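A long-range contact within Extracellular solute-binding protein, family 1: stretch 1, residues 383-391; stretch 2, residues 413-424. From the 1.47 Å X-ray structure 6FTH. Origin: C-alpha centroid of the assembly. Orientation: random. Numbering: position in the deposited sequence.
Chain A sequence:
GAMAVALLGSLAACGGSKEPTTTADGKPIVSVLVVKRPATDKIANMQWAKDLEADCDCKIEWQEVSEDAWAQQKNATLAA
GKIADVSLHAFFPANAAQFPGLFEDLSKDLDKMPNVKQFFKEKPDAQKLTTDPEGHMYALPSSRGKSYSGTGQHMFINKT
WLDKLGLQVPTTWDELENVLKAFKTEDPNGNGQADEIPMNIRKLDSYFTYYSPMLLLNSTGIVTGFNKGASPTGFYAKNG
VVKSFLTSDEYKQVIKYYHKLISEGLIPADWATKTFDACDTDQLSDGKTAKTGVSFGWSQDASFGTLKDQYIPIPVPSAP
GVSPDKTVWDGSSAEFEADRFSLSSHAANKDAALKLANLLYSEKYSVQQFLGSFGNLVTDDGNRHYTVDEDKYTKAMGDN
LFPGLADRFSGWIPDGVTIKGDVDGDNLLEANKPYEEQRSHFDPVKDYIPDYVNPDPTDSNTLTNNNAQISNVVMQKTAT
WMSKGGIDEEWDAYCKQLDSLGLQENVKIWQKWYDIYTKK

Stretch 1 (383-391) NRHYTVDED
Stretch 2 (413-424) IPDGVTIKGDVD

Two short strands, 385-388 and 418-420, run side by side in the same direction, their axes 20° apart and 4.7 Å at closest approach. The register pairs Arg-384 with Val-417 and continues in step to Val-388 with Gly-421, with CA-CA spacings of 4.7 to 4.8 Å; together the stretches bury 670 Å².

Stretch 2 enters through a type I turn from Pro-414 to Val-417, closed by Val-417 N to Pro-414 O at 3.0 Å. Asp-415 (phi/psi -62/-25) and Gly-416 (-72/-8) form its middle. Arg-384, itself at 63/25, lays its side chain (chi1 m, chi2 t, chi3 79°) along this turn: its guanidinium has Gly-416 C and Val-417 N over one face, and Arg-384 NH2 lies 3.5 Å from Pro-414 CG. Gly-416 leaves the room, since an ideal CB on Gly-416 would sit 2.4 Å from Arg-384 NH1.

Val-417 (-90/136, chi1 t) is buried, and Val-417 CG1 meets the edge of the Tyr-386 ring, 3.8 Å from Tyr-386 CD2. Tyr-386 takes chi1 -60° and chi2 -87°.

From here the parallel ladder begins, both strands extended with phi from -93° to -134° and psi from 126° to 144°. Thr-418 N donates to Arg-384 O (2.9 Å), and Thr-418 O accepts from Tyr-386 N (2.9 Å). Its side chain (chi1 m) shares a sheet face with His-385, whose t rotamer and chi2 of -78° bring His-385 CD2 to 3.5 Å from Thr-418 CG2.

Ile-419 (chi1 m, chi2 t) turns to the other face, with Tyr-386. Ile-419 CG2 touches Val-388 CG2 at 4.1 Å, and Val-388 is t; both are beta-branched, a type that favours strands.

Lys-420 N donates to Tyr-386 O and Lys-420 O accepts from Val-388 N, both at 2.8 Å and nearly straight. Back on the face of His-385 and Thr-387, Lys-420 is extended (all four chi angles t); Lys-420 CB lies 3.8 Å from His-385 CE1, while its end leads away. A water donates to Thr-387 OG1 (2.7 Å) and weakly accepts from Lys-420 NZ (3.4 Å); Thr-387 is m.

Gly-421 ends the ladder at 97/15, a conformation that by itself calls for glycine. An ideal CB on Gly-421 would also clash with Val-388 O at 2.9 Å. Gly-421 CA instead lies 3.4 Å from Glu-390 OE2.

Asp-422 (-85/87, chi1 t) turns away and N-caps the following helix, as Asp-389 (-79/100, chi1 t) does in stretch 1. Val-423 (chi1 t) opens that helix, Val-423 CG2 3.5 Å from Glu-390 OE1; Glu-390 has chi1 m, chi2 t and chi3 29°.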

# COMPACT_ATOMS: atom_id res chain seq x y z
N ASN A 383 -28.50 5.70 11.67
CA ASN A 383 -28.41 4.27 11.35
C ASN A 383 -27.06 3.88 10.75
O ASN A 383 -26.96 2.97 9.92
CB ASN A 383 -29.60 3.82 10.51
CG ASN A 383 -30.87 3.67 11.37
OD1 ASN A 383 -30.93 4.15 12.51
ND2 ASN A 383 -31.87 3.01 10.84
N ARG A 384 -26.01 4.54 11.24
CA ARG A 384 -24.62 4.25 10.84
C ARG A 384 -24.38 4.51 9.36
O ARG A 384 -23.46 3.95 8.77
CB ARG A 384 -24.19 2.82 11.22
CG ARG A 384 -24.56 2.45 12.64
CD ARG A 384 -23.92 1.15 13.09
NE ARG A 384 -22.53 1.36 13.47
CZ ARG A 384 -21.67 0.39 13.71
NH1 ARG A 384 -22.05 -0.88 13.60
NH2 ARG A 384 -20.42 0.67 14.06
N HIS A 385 -25.18 5.39 8.76
CA HIS A 385 -25.04 5.78 7.36
C HIS A 385 -24.57 7.23 7.29
O HIS A 385 -25.04 8.09 8.06
CB HIS A 385 -26.36 5.63 6.60
CG HIS A 385 -26.22 5.83 5.12
ND1 HIS A 385 -26.11 7.08 4.55
CD2 HIS A 385 -26.13 4.94 4.11
CE1 HIS A 385 -25.97 6.94 3.24
NE2 HIS A 385 -25.98 5.66 2.94
N TYR A 386 -23.62 7.49 6.39
CA TYR A 386 -23.03 8.81 6.23
C TYR A 386 -22.99 9.13 4.74
O TYR A 386 -22.75 8.24 3.93
CB TYR A 386 -21.61 8.85 6.81
CG TYR A 386 -21.63 8.53 8.28
CD1 TYR A 386 -21.84 9.51 9.23
CD2 TYR A 386 -21.51 7.21 8.70
CE1 TYR A 386 -21.89 9.21 10.56
CE2 TYR A 386 -21.55 6.89 10.05
CZ TYR A 386 -21.75 7.90 10.98
OH TYR A 386 -21.81 7.63 12.33
N THR A 387 -23.20 10.40 4.40
CA THR A 387 -23.17 10.86 3.01
C THR A 387 -22.16 11.99 2.85
O THR A 387 -22.21 12.99 3.57
CB THR A 387 -24.54 11.33 2.55
OG1 THR A 387 -25.48 10.25 2.68
CG2 THR A 387 -24.49 11.80 1.11
N VAL A 388 -21.26 11.81 1.90
CA VAL A 388 -20.25 12.80 1.56
C VAL A 388 -20.76 13.68 0.43
O VAL A 388 -21.31 13.20 -0.57
CB VAL A 388 -18.94 12.10 1.15
CG1 VAL A 388 -17.87 13.14 0.73
CG2 VAL A 388 -18.42 11.22 2.26
N ASP A 389 -20.55 14.99 0.57
CA ASP A 389 -20.75 15.93 -0.53
C ASP A 389 -19.52 15.81 -1.41
O ASP A 389 -18.46 16.35 -1.10
CB ASP A 389 -20.91 17.34 0.04
CG ASP A 389 -21.24 18.37 -1.02
OD1 ASP A 389 -20.82 18.20 -2.18
OD2 ASP A 389 -21.92 19.36 -0.67
N GLU A 390 -19.65 15.06 -2.50
CA GLU A 390 -18.49 14.66 -3.30
C GLU A 390 -17.78 15.86 -3.91
O GLU A 390 -16.54 15.93 -3.90
CB GLU A 390 -18.92 13.68 -4.38
CG GLU A 390 -19.43 12.36 -3.81
CD GLU A 390 -20.11 11.50 -4.84
OE1 GLU A 390 -19.74 11.58 -6.03
OE2 GLU A 390 -21.00 10.73 -4.42
N ASP A 391 -18.53 16.81 -4.48
CA ASP A 391 -17.89 17.95 -5.11
C ASP A 391 -17.20 18.83 -4.09
O ASP A 391 -16.13 19.40 -4.35
CB ASP A 391 -18.92 18.76 -5.90
CG ASP A 391 -19.43 18.03 -7.11
OD1 ASP A 391 -18.76 17.06 -7.55
OD2 ASP A 391 -20.49 18.43 -7.63
N ILE A 413 -13.12 2.26 10.62
CA ILE A 413 -14.46 2.29 10.03
C ILE A 413 -15.05 0.90 10.18
O ILE A 413 -14.61 -0.04 9.46
CB ILE A 413 -14.44 2.73 8.55
CG1 ILE A 413 -13.72 4.07 8.35
CG2 ILE A 413 -15.88 2.81 8.02
CD1 ILE A 413 -14.29 5.26 9.09
N PRO A 414 -16.00 0.68 11.09
CA PRO A 414 -16.59 -0.66 11.26
C PRO A 414 -17.38 -1.09 10.03
O PRO A 414 -17.93 -0.27 9.30
CB PRO A 414 -17.52 -0.49 12.47
CG PRO A 414 -17.03 0.74 13.20
CD PRO A 414 -16.54 1.63 12.08
N ASP A 415 -17.46 -2.41 9.83
CA ASP A 415 -18.21 -2.94 8.68
C ASP A 415 -19.71 -2.57 8.73
O ASP A 415 -20.36 -2.51 7.67
CB ASP A 415 -18.07 -4.45 8.61
CG ASP A 415 -16.72 -4.91 8.11
OD1 ASP A 415 -15.80 -4.08 7.87
OD2 ASP A 415 -16.57 -6.15 7.98
N GLY A 416 -20.25 -2.33 9.93
CA GLY A 416 -21.65 -1.91 10.05
C GLY A 416 -21.94 -0.48 9.60
O GLY A 416 -23.11 -0.10 9.50
N VAL A 417 -20.91 0.30 9.31
CA VAL A 417 -21.05 1.67 8.81
C VAL A 417 -21.10 1.64 7.30
O VAL A 417 -20.33 0.92 6.66
CB VAL A 417 -19.86 2.51 9.29
CG1 VAL A 417 -19.74 3.85 8.50
CG2 VAL A 417 -19.97 2.76 10.78
N THR A 418 -22.02 2.41 6.72
CA THR A 418 -22.13 2.60 5.28
C THR A 418 -21.82 4.06 4.97
O THR A 418 -22.34 4.96 5.64
CB THR A 418 -23.52 2.26 4.78
OG1 THR A 418 -23.74 0.85 4.98
CG2 THR A 418 -23.65 2.59 3.29
N ILE A 419 -20.98 4.27 3.97
CA ILE A 419 -20.62 5.60 3.51
C ILE A 419 -21.03 5.70 2.06
O ILE A 419 -20.63 4.87 1.24
CB ILE A 419 -19.12 5.87 3.64
CG1 ILE A 419 -18.69 5.76 5.11
CG2 ILE A 419 -18.78 7.26 3.07
CD1 ILE A 419 -17.18 5.75 5.34
N LYS A 420 -21.81 6.72 1.75
CA LYS A 420 -22.13 7.08 0.39
C LYS A 420 -21.26 8.27 0.00
O LYS A 420 -21.21 9.26 0.73
CB LYS A 420 -23.60 7.43 0.27
CG LYS A 420 -24.00 7.96 -1.07
CD LYS A 420 -25.49 8.26 -1.03
CE LYS A 420 -26.05 8.97 -2.22
NZ LYS A 420 -27.51 9.22 -1.90
N GLY A 421 -20.55 8.14 -1.11
CA GLY A 421 -19.77 9.24 -1.63
C GLY A 421 -18.30 9.26 -1.28
O GLY A 421 -17.67 10.31 -1.43
N ASP A 422 -17.74 8.16 -0.78
CA ASP A 422 -16.29 8.01 -0.67
C ASP A 422 -15.87 7.49 -2.03
O ASP A 422 -15.82 6.28 -2.29
CB ASP A 422 -15.87 7.04 0.42
CG ASP A 422 -14.40 6.75 0.40
OD1 ASP A 422 -13.66 7.40 -0.37
OD2 ASP A 422 -13.96 5.88 1.20
N VAL A 423 -15.62 8.42 -2.95
CA VAL A 423 -15.42 8.06 -4.35
C VAL A 423 -14.15 7.22 -4.52
O VAL A 423 -14.11 6.30 -5.37
CB VAL A 423 -15.39 9.35 -5.19
CG1 VAL A 423 -14.96 9.10 -6.60
CG2 VAL A 423 -16.79 10.00 -5.16
N ASP A 424 -13.11 7.52 -3.76
CA ASP A 424 -11.89 6.72 -3.85
C ASP A 424 -12.17 5.27 -3.44
O ASP A 424 -11.76 4.33 -4.13
CB ASP A 424 -10.77 7.34 -3.02
CG ASP A 424 -9.40 6.72 -3.34
OD1 ASP A 424 -9.13 6.47 -4.54
OD2 ASP A 424 -8.61 6.47 -2.40
O HOH W 1 -27.85 10.35 1.29